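Local atomic coordinates of uronate isomerase (PDB entry 3HK5), a protein that probably isomerises hexuronic acids such as glucuronate to the corresponding keto acids, as a zinc-containing uronate isomerase of the amidohydrolase superfamily. Residues 45-50 with 73-78; 169-174 with 218-223; 255-260 with 294-299. All coordinates share one frame; numbering follows the deposited sequence.

In the fold
All three contacts are buried, but interaction 1 lies apart, about 21 Å from the chain centre. Interactions 2 and 3 are parallel strand pairs of one sheet nearer the centre; their strands 220-224 and 255-262 are neighbours, probably hydrogen-bonded through M220 O to A256 N and V222 O to M258 N, and their centres lie about 10 Å apart. Interaction 1 joins helices by apolar contact, with no hydrogen bond between its segments. Interaction 3 is held by backbone bonds and apolar side chains, whereas interaction 2 adds a carboxylate and an arginine. Interactions 1 and 2 bind opposite carboxylates of the bound D-arabinaric acid; interaction 3 comes near it through a doubtful M258 CE contact.

Interaction 1 of 3, residues 45-50 with 73-78; sequences LLTYHY and EQADLI. With RAT (D-arabinaric acid), chain C; CO3 (carbonate ion), chain D.
L46 sets its CB against A75 CB at 4.1 Å, its CD1 lying beside the same methyl, while its CD2 faces I78 CG2. T47 adds its methyl: CG2 meets Q74 CB at 3.7 Å, the two side chains crossing at about a right angle. T47 OG1 bonds to D43 and K71, and Q74 NE2 to F66 O. This apolar seam lays the turn after helix 42-46 on helix 71-84, with L112 and R116 of helix 112-120 alongside. Past the turn, a chi1 of 77° sets H49 CG between backbone N and carbonyl carbon, and both ring nitrogens meet bound groups at the ring edge. H49 NE2 donates to O5A of D-arabinaric acid at 3.0 Å (155°); in its bond to ligand O4 either atom may be the donor. H49 ND1 donates to carbonate O2 at 2.9 Å, an ion also held by W326 and by R314 and K315 of a neighbouring subunit. Y50 CD1 lies over one imidazole face, and Y50 OH gives a weak bond to ligand O5B. Losing the imidazole to an alanine here would probably leave O5A and O4 without this partner and the carbonate with one bond fewer. H49 and Y50 thus meet one carboxylate end of the sugar-acid site, at the start of helix 49-55.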
# COMPACT_ATOMS: atom_id res chain seq x y z
N LEU A 45 -2.46 17.51 -42.56
CA LEU A 45 -3.43 16.47 -42.24
C LEU A 45 -2.76 15.11 -42.17
O LEU A 45 -3.04 14.32 -41.28
CB LEU A 45 -4.54 16.41 -43.30
CG LEU A 45 -5.65 17.46 -43.31
CD1 LEU A 45 -6.65 17.12 -44.43
CD2 LEU A 45 -6.37 17.48 -41.96
N LEU A 46 -1.86 14.84 -43.12
CA LEU A 46 -1.18 13.56 -43.16
C LEU A 46 -0.10 13.40 -42.11
O LEU A 46 0.22 12.28 -41.72
CB LEU A 46 -0.60 13.32 -44.56
CG LEU A 46 -1.64 13.01 -45.65
CD1 LEU A 46 -0.97 13.06 -47.03
CD2 LEU A 46 -2.27 11.64 -45.40
N THR A 47 0.46 14.51 -41.63
CA THR A 47 1.50 14.42 -40.62
C THR A 47 0.96 14.60 -39.21
O THR A 47 1.72 14.78 -38.27
CB THR A 47 2.63 15.43 -40.91
OG1 THR A 47 2.10 16.75 -41.03
CG2 THR A 47 3.34 15.07 -42.21
N TYR A 48 -0.37 14.56 -39.09
CA TYR A 48 -1.06 14.63 -37.79
C TYR A 48 -0.40 13.52 -36.97
O TYR A 48 -0.14 12.44 -37.50
CB TYR A 48 -2.54 14.32 -38.05
CG TYR A 48 -3.49 14.27 -36.87
CD1 TYR A 48 -3.39 15.18 -35.82
CD2 TYR A 48 -4.58 13.38 -36.88
CE1 TYR A 48 -4.36 15.22 -34.81
CE2 TYR A 48 -5.55 13.41 -35.88
CZ TYR A 48 -5.44 14.33 -34.85
OH TYR A 48 -6.42 14.38 -33.87
N HIS A 49 -0.11 13.76 -35.69
CA HIS A 49 0.59 12.74 -34.92
C HIS A 49 -0.13 11.41 -34.81
O HIS A 49 0.51 10.38 -34.62
CB HIS A 49 1.03 13.29 -33.54
CG HIS A 49 -0.07 13.39 -32.52
ND1 HIS A 49 -0.51 12.30 -31.79
CD2 HIS A 49 -0.76 14.46 -32.06
CE1 HIS A 49 -1.41 12.70 -30.91
NE2 HIS A 49 -1.58 14.00 -31.05
N TYR A 50 -1.45 11.41 -34.95
CA TYR A 50 -2.20 10.16 -34.89
C TYR A 50 -1.71 9.24 -36.02
O TYR A 50 -1.64 8.02 -35.85
CB TYR A 50 -3.71 10.40 -35.08
CG TYR A 50 -4.44 10.98 -33.87
CD1 TYR A 50 -3.90 12.03 -33.14
CD2 TYR A 50 -5.70 10.51 -33.51
CE1 TYR A 50 -4.59 12.60 -32.07
CE2 TYR A 50 -6.41 11.07 -32.44
CZ TYR A 50 -5.85 12.12 -31.73
OH TYR A 50 -6.55 12.69 -30.68
N GLU A 73 7.95 15.12 -47.51
CA GLU A 73 8.40 13.74 -47.54
C GLU A 73 7.68 12.89 -46.50
O GLU A 73 7.34 11.74 -46.77
CB GLU A 73 9.92 13.69 -47.34
CG GLU A 73 10.67 14.56 -48.35
CD GLU A 73 12.17 14.61 -48.10
OE1 GLU A 73 12.58 14.86 -46.94
OE2 GLU A 73 12.94 14.42 -49.07
N GLN A 74 7.44 13.45 -45.32
CA GLN A 74 6.74 12.71 -44.28
C GLN A 74 5.35 12.36 -44.78
O GLN A 74 4.89 11.23 -44.66
CB GLN A 74 6.63 13.55 -43.00
CG GLN A 74 7.97 13.95 -42.43
CD GLN A 74 7.85 14.74 -41.15
OE1 GLN A 74 6.97 15.59 -41.02
NE2 GLN A 74 8.74 14.48 -40.20
N ALA A 75 4.69 13.35 -45.38
CA ALA A 75 3.35 13.18 -45.92
C ALA A 75 3.33 12.13 -47.02
O ALA A 75 2.40 11.32 -47.09
CB ALA A 75 2.83 14.52 -46.44
N ASP A 76 4.35 12.14 -47.89
CA ASP A 76 4.43 11.17 -48.97
C ASP A 76 4.59 9.76 -48.40
O ASP A 76 3.97 8.82 -48.89
CB ASP A 76 5.62 11.45 -49.89
CG ASP A 76 5.42 12.68 -50.76
OD1 ASP A 76 4.34 12.84 -51.36
OD2 ASP A 76 6.37 13.49 -50.84
N LEU A 77 5.43 9.62 -47.38
CA LEU A 77 5.66 8.33 -46.75
C LEU A 77 4.38 7.79 -46.12
O LEU A 77 4.01 6.64 -46.34
CB LEU A 77 6.75 8.44 -45.67
CG LEU A 77 7.05 7.14 -44.92
CD1 LEU A 77 7.64 6.13 -45.88
CD2 LEU A 77 8.00 7.41 -43.76
N ILE A 78 3.70 8.63 -45.35
CA ILE A 78 2.46 8.23 -44.69
C ILE A 78 1.36 7.87 -45.69
O ILE A 78 0.59 6.93 -45.47
CB ILE A 78 1.99 9.35 -43.73
CG1 ILE A 78 2.96 9.43 -42.55
CG2 ILE A 78 0.56 9.08 -43.24
CD1 ILE A 78 2.63 10.47 -41.51
O1A RAT C . -3.91 17.35 -23.86
C1 RAT C . -4.70 17.55 -24.82
O1B RAT C . -5.43 18.55 -24.97
C2 RAT C . -4.76 16.47 -25.90
O2 RAT C . -6.00 16.60 -26.63
C3 RAT C . -3.56 16.57 -26.87
O3 RAT C . -3.68 17.74 -27.69
C4 RAT C . -3.42 15.33 -27.81
O4 RAT C . -2.10 15.27 -28.36
C5 RAT C . -4.43 15.33 -28.98
O5A RAT C . -4.00 15.55 -30.13
O5B RAT C . -5.64 15.11 -28.69
C CO3 D . -1.40 8.90 -30.72
O1 CO3 D . -1.42 7.60 -30.62
O2 CO3 D . -1.11 9.46 -31.87
O3 CO3 D . -1.74 9.65 -29.70

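Interaction 2 of 3, residues 169-174 with 218-223; sequences LRLDPL and VYMAVS. With RAT (D-arabinaric acid), chain C.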
# COMPACT_ATOMS: atom_id res chain seq x y z
N LEU A 169 -7.69 29.27 -21.22
CA LEU A 169 -6.40 29.34 -20.55
C LEU A 169 -5.88 27.98 -20.12
O LEU A 169 -6.34 27.42 -19.12
CB LEU A 169 -6.52 30.28 -19.34
CG LEU A 169 -5.29 30.50 -18.46
CD1 LEU A 169 -4.13 31.06 -19.29
CD2 LEU A 169 -5.66 31.46 -17.34
N ARG A 170 -4.92 27.43 -20.87
CA ARG A 170 -4.33 26.13 -20.56
C ARG A 170 -3.24 26.31 -19.51
O ARG A 170 -2.35 27.15 -19.67
CB ARG A 170 -3.76 25.48 -21.83
CG ARG A 170 -3.09 24.13 -21.59
CD ARG A 170 -4.07 23.09 -21.02
NE ARG A 170 -4.85 22.47 -22.08
CZ ARG A 170 -4.69 21.22 -22.52
NH1 ARG A 170 -3.78 20.41 -21.99
NH2 ARG A 170 -5.43 20.79 -23.54
N LEU A 171 -3.28 25.50 -18.45
CA LEU A 171 -2.33 25.64 -17.36
C LEU A 171 -1.43 24.44 -17.00
O LEU A 171 -0.86 24.41 -15.90
CB LEU A 171 -3.10 26.08 -16.11
CG LEU A 171 -3.90 27.38 -16.31
CD1 LEU A 171 -4.87 27.58 -15.16
CD2 LEU A 171 -2.94 28.56 -16.44
N ASP A 172 -1.30 23.48 -17.91
CA ASP A 172 -0.47 22.30 -17.64
C ASP A 172 0.90 22.60 -17.01
O ASP A 172 1.24 22.02 -15.98
CB ASP A 172 -0.27 21.50 -18.93
CG ASP A 172 -1.56 20.84 -19.42
OD1 ASP A 172 -2.65 21.29 -19.01
OD2 ASP A 172 -1.48 19.88 -20.21
N PRO A 173 1.69 23.51 -17.61
CA PRO A 173 3.01 23.83 -17.05
C PRO A 173 2.95 24.34 -15.61
O PRO A 173 3.81 24.02 -14.80
CB PRO A 173 3.56 24.87 -18.02
CG PRO A 173 2.93 24.47 -19.33
CD PRO A 173 1.50 24.20 -18.90
N LEU A 174 1.93 25.13 -15.31
CA LEU A 174 1.77 25.68 -13.97
C LEU A 174 1.40 24.63 -12.93
O LEU A 174 1.99 24.58 -11.85
CB LEU A 174 0.70 26.77 -13.97
CG LEU A 174 0.48 27.41 -12.59
CD1 LEU A 174 1.70 28.23 -12.22
CD2 LEU A 174 -0.76 28.29 -12.61
N VAL A 218 -13.06 31.32 -21.94
CA VAL A 218 -14.37 30.77 -21.61
C VAL A 218 -14.20 29.80 -20.44
O VAL A 218 -15.16 29.49 -19.74
CB VAL A 218 -14.99 30.06 -22.84
CG1 VAL A 218 -15.31 31.11 -23.90
CG2 VAL A 218 -14.02 29.02 -23.41
N TYR A 219 -12.97 29.33 -20.23
CA TYR A 219 -12.64 28.44 -19.11
C TYR A 219 -11.13 28.23 -18.98
O TYR A 219 -10.37 28.53 -19.90
CB TYR A 219 -13.36 27.09 -19.26
CG TYR A 219 -12.95 26.25 -20.45
CD1 TYR A 219 -11.71 25.62 -20.50
CD2 TYR A 219 -13.81 26.07 -21.53
CE1 TYR A 219 -11.33 24.83 -21.58
CE2 TYR A 219 -13.45 25.28 -22.63
CZ TYR A 219 -12.20 24.67 -22.64
OH TYR A 219 -11.83 23.89 -23.70
N MET A 220 -10.68 27.77 -17.81
CA MET A 220 -9.27 27.48 -17.59
C MET A 220 -9.20 25.96 -17.70
O MET A 220 -10.11 25.27 -17.23
CB MET A 220 -8.81 27.94 -16.19
CG MET A 220 -8.61 29.46 -16.04
SD MET A 220 -8.12 29.97 -14.35
CE MET A 220 -9.67 29.92 -13.52
N ALA A 221 -8.14 25.43 -18.30
CA ALA A 221 -8.04 23.98 -18.49
C ALA A 221 -6.69 23.37 -18.17
O ALA A 221 -5.67 24.07 -18.16
CB ALA A 221 -8.44 23.63 -19.92
N VAL A 222 -6.69 22.06 -17.94
CA VAL A 222 -5.48 21.30 -17.65
C VAL A 222 -5.69 19.82 -17.97
O VAL A 222 -6.80 19.30 -17.80
CB VAL A 222 -5.07 21.42 -16.15
CG1 VAL A 222 -6.10 20.69 -15.28
CG2 VAL A 222 -3.68 20.80 -15.93
N SER A 223 -4.64 19.15 -18.45
CA SER A 223 -4.72 17.71 -18.71
C SER A 223 -4.00 17.10 -17.51
O SER A 223 -2.97 17.61 -17.07
CB SER A 223 -4.03 17.32 -20.03
OG SER A 223 -2.64 17.58 -19.98
O1A RAT C . -3.91 17.35 -23.86
C1 RAT C . -4.70 17.55 -24.82
O1B RAT C . -5.43 18.55 -24.97
C2 RAT C . -4.76 16.47 -25.90
O2 RAT C . -6.00 16.60 -26.63
C3 RAT C . -3.56 16.57 -26.87
O3 RAT C . -3.68 17.74 -27.69
C4 RAT C . -3.42 15.33 -27.81
O4 RAT C . -2.10 15.27 -28.36
C5 RAT C . -4.43 15.33 -28.98
O5A RAT C . -4.00 15.55 -30.13
O5B RAT C . -5.64 15.11 -28.69
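S223 meets D172 twice: its backbone N donates to OD1 at 3.0 Å and its OG to OD2 at 2.6 Å. This end is tightly bonded, although D172 is partly exposed. Both bonds arrive well out of the carboxylate plane. R170 NH1 forms a salt bridge of 3.0 Å with D172 OD2, in the guanidinium plane. It comes from the opposite face of the carboxylate to S223 OG. Two donors thus fix OD2, and V222 CG2 lies 3.3 Å from D172 OD1. The carboxylate takes over from the backbone where strand 169-170 gives way to helix 172-176. Before it, L171 N donates to A221 O and A221 N to L169 O, each 2.8 Å long, a parallel ladder. Strands 169-170 and 220-224 are successive strands of the amidohydrolase beta/alpha barrel, linked by helices that include 178-187 and 198-215. L169 and M220 point to the helix side, lying side by side with L169 CD2 3.8 Å from M220 CG; L171 CD1 reaches M220 CB and SD, with L208 and L244 packed against L171. R170 turns to the other side, its chain bent at chi2 and chi3 (61° and 83°). Its NH2 donates to O1B of the bound D-arabinaric acid, though the position of NH2 is less sure. The loose end lies toward V218: L169 N reaches Y219 O at a longer 3.1 Å, and the Y219 side chain comes no nearer than 5.5 Å, its OH bonded to M25 O.

Interaction 3 of 3, residues 255-260 with 294-299; sequences FAMMIG and NKFLVT. With RAT (D-arabinaric acid), chain C.
F255 N donates to K295 O over 2.8 Å, nearly straight at 171°, the shortest of five backbone bonds that run up this pair. The strands 255-259 and 296-299 are parallel neighbours in the barrel sheet of the amidohydrolase fold, their directions 14° apart. L297 N returns to F255 O, M257 N to L297 O, T299 N to M257 O, and I259 N closes the run at T299 O. A256 and M258 make their backbone bonds to strand 220-224 on the other side, which places 255-259 in the interior of the sheet. L297 O also receives a CA-H contact from A256 CA, 3.1 Å away. Side chains alternate between two surfaces. F255, M257, F296 and V298 share the one toward helices 235-250 and 282-290, where F255, M257 and F296 meet L244, L245, L287 and L288. There F296 CE1 comes in the plane of the F255 ring, at its edge, 3.8 Å from F255 CD2. M257 CG lies over one face of the F255 ring, near the rim; the M257 chain bends at chi3 (-72°), bringing CE to F296 CD1 at 3.8 Å and to V298 CG2. The other surface, with A256, M258, L297 and T299, looks into the barrel. A256 CB meets L297 CB there, and M258 extends beside H26, a zinc ligand, toward the bound D-arabinaric acid, where the modelled contacts of its CE are too short to interpret. T299 OG1 bonds to F322 O, while its CG2, between the backbone N and the carbonyl carbon, lies 4.0 Å from M258 CB.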
# COMPACT_ATOMS: atom_id res chain seq x y z
N PHE A 255 -13.73 25.25 -14.67
CA PHE A 255 -12.43 24.58 -14.69
C PHE A 255 -12.57 23.27 -15.47
O PHE A 255 -13.35 22.39 -15.11
CB PHE A 255 -12.00 24.31 -13.24
CG PHE A 255 -10.65 23.65 -13.10
CD1 PHE A 255 -9.62 23.92 -13.99
CD2 PHE A 255 -10.40 22.80 -12.02
CE1 PHE A 255 -8.35 23.37 -13.80
CE2 PHE A 255 -9.14 22.25 -11.82
CZ PHE A 255 -8.11 22.54 -12.71
N ALA A 256 -11.81 23.16 -16.55
CA ALA A 256 -11.85 21.96 -17.38
C ALA A 256 -10.69 21.04 -17.02
O ALA A 256 -9.54 21.47 -17.00
CB ALA A 256 -11.79 22.32 -18.85
N MET A 257 -11.00 19.78 -16.74
CA MET A 257 -10.00 18.79 -16.40
C MET A 257 -10.08 17.65 -17.41
O MET A 257 -11.13 17.03 -17.57
CB MET A 257 -10.24 18.26 -14.98
CG MET A 257 -10.17 19.32 -13.87
SD MET A 257 -10.30 18.66 -12.18
CE MET A 257 -12.01 18.22 -12.16
N MET A 258 -8.98 17.38 -18.11
CA MET A 258 -8.91 16.30 -19.09
C MET A 258 -7.98 15.28 -18.42
O MET A 258 -6.76 15.39 -18.46
CB MET A 258 -8.35 16.83 -20.42
CG MET A 258 -9.06 18.13 -20.90
SD MET A 258 -8.83 18.58 -22.65
CE MET A 258 -7.28 19.07 -22.64
N ILE A 259 -8.61 14.30 -17.79
CA ILE A 259 -7.93 13.29 -16.99
C ILE A 259 -7.64 11.93 -17.63
O ILE A 259 -8.46 11.40 -18.39
CB ILE A 259 -8.74 13.05 -15.69
CG1 ILE A 259 -8.99 14.38 -14.99
CG2 ILE A 259 -8.02 12.05 -14.77
CD1 ILE A 259 -10.08 14.32 -13.92
N GLY A 260 -6.48 11.37 -17.30
CA GLY A 260 -6.11 10.06 -17.80
C GLY A 260 -4.90 9.93 -18.71
O GLY A 260 -4.57 8.82 -19.14
N ASN A 294 -18.20 26.26 -7.75
CA ASN A 294 -17.28 26.17 -8.88
C ASN A 294 -17.90 25.26 -9.94
O ASN A 294 -18.64 24.33 -9.61
CB ASN A 294 -15.93 25.60 -8.43
CG ASN A 294 -15.04 26.65 -7.79
OD1 ASN A 294 -14.36 27.42 -8.47
ND2 ASN A 294 -15.05 26.69 -6.47
N LYS A 295 -17.60 25.54 -11.20
CA LYS A 295 -18.12 24.75 -12.31
C LYS A 295 -16.97 23.93 -12.89
O LYS A 295 -15.85 24.42 -13.05
CB LYS A 295 -18.73 25.65 -13.38
CG LYS A 295 -20.03 26.31 -12.95
CD LYS A 295 -20.56 27.26 -14.01
CE LYS A 295 -19.63 28.46 -14.21
NZ LYS A 295 -20.16 29.47 -15.18
N PHE A 296 -17.27 22.68 -13.23
CA PHE A 296 -16.26 21.79 -13.77
C PHE A 296 -16.66 21.10 -15.07
O PHE A 296 -17.72 20.48 -15.16
CB PHE A 296 -15.94 20.70 -12.74
CG PHE A 296 -15.40 21.22 -11.45
CD1 PHE A 296 -14.03 21.33 -11.26
CD2 PHE A 296 -16.26 21.56 -10.40
CE1 PHE A 296 -13.51 21.78 -10.03
CE2 PHE A 296 -15.76 22.01 -9.18
CZ PHE A 296 -14.38 22.12 -8.99
N LEU A 297 -15.80 21.22 -16.07
CA LEU A 297 -15.99 20.57 -17.36
C LEU A 297 -15.03 19.40 -17.30
O LEU A 297 -13.83 19.59 -17.09
CB LEU A 297 -15.61 21.50 -18.50
CG LEU A 297 -16.66 22.54 -18.89
CD1 LEU A 297 -15.99 23.68 -19.66
CD2 LEU A 297 -17.74 21.86 -19.76
N VAL A 298 -15.52 18.18 -17.49
CA VAL A 298 -14.64 17.03 -17.43
C VAL A 298 -14.77 16.04 -18.57
O VAL A 298 -15.88 15.77 -19.06
CB VAL A 298 -14.85 16.23 -16.11
CG1 VAL A 298 -14.01 14.96 -16.13
CG2 VAL A 298 -14.48 17.08 -14.92
N THR A 299 -13.62 15.51 -19.00
CA THR A 299 -13.57 14.47 -20.02
C THR A 299 -12.42 13.56 -19.58
O THR A 299 -11.39 14.03 -19.07
CB THR A 299 -13.29 15.02 -21.43
OG1 THR A 299 -13.68 14.04 -22.40
CG2 THR A 299 -11.81 15.34 -21.62
O1A RAT C . -3.91 17.35 -23.86
C1 RAT C . -4.70 17.55 -24.82
O1B RAT C . -5.43 18.55 -24.97
C2 RAT C . -4.76 16.47 -25.90
O2 RAT C . -6.00 16.60 -26.63
C3 RAT C . -3.56 16.57 -26.87
O3 RAT C . -3.68 17.74 -27.69
C4 RAT C . -3.42 15.33 -27.81
O4 RAT C . -2.10 15.27 -28.36
C5 RAT C . -4.43 15.33 -28.98
O5A RAT C . -4.00 15.55 -30.13
O5B RAT C . -5.64 15.11 -28.69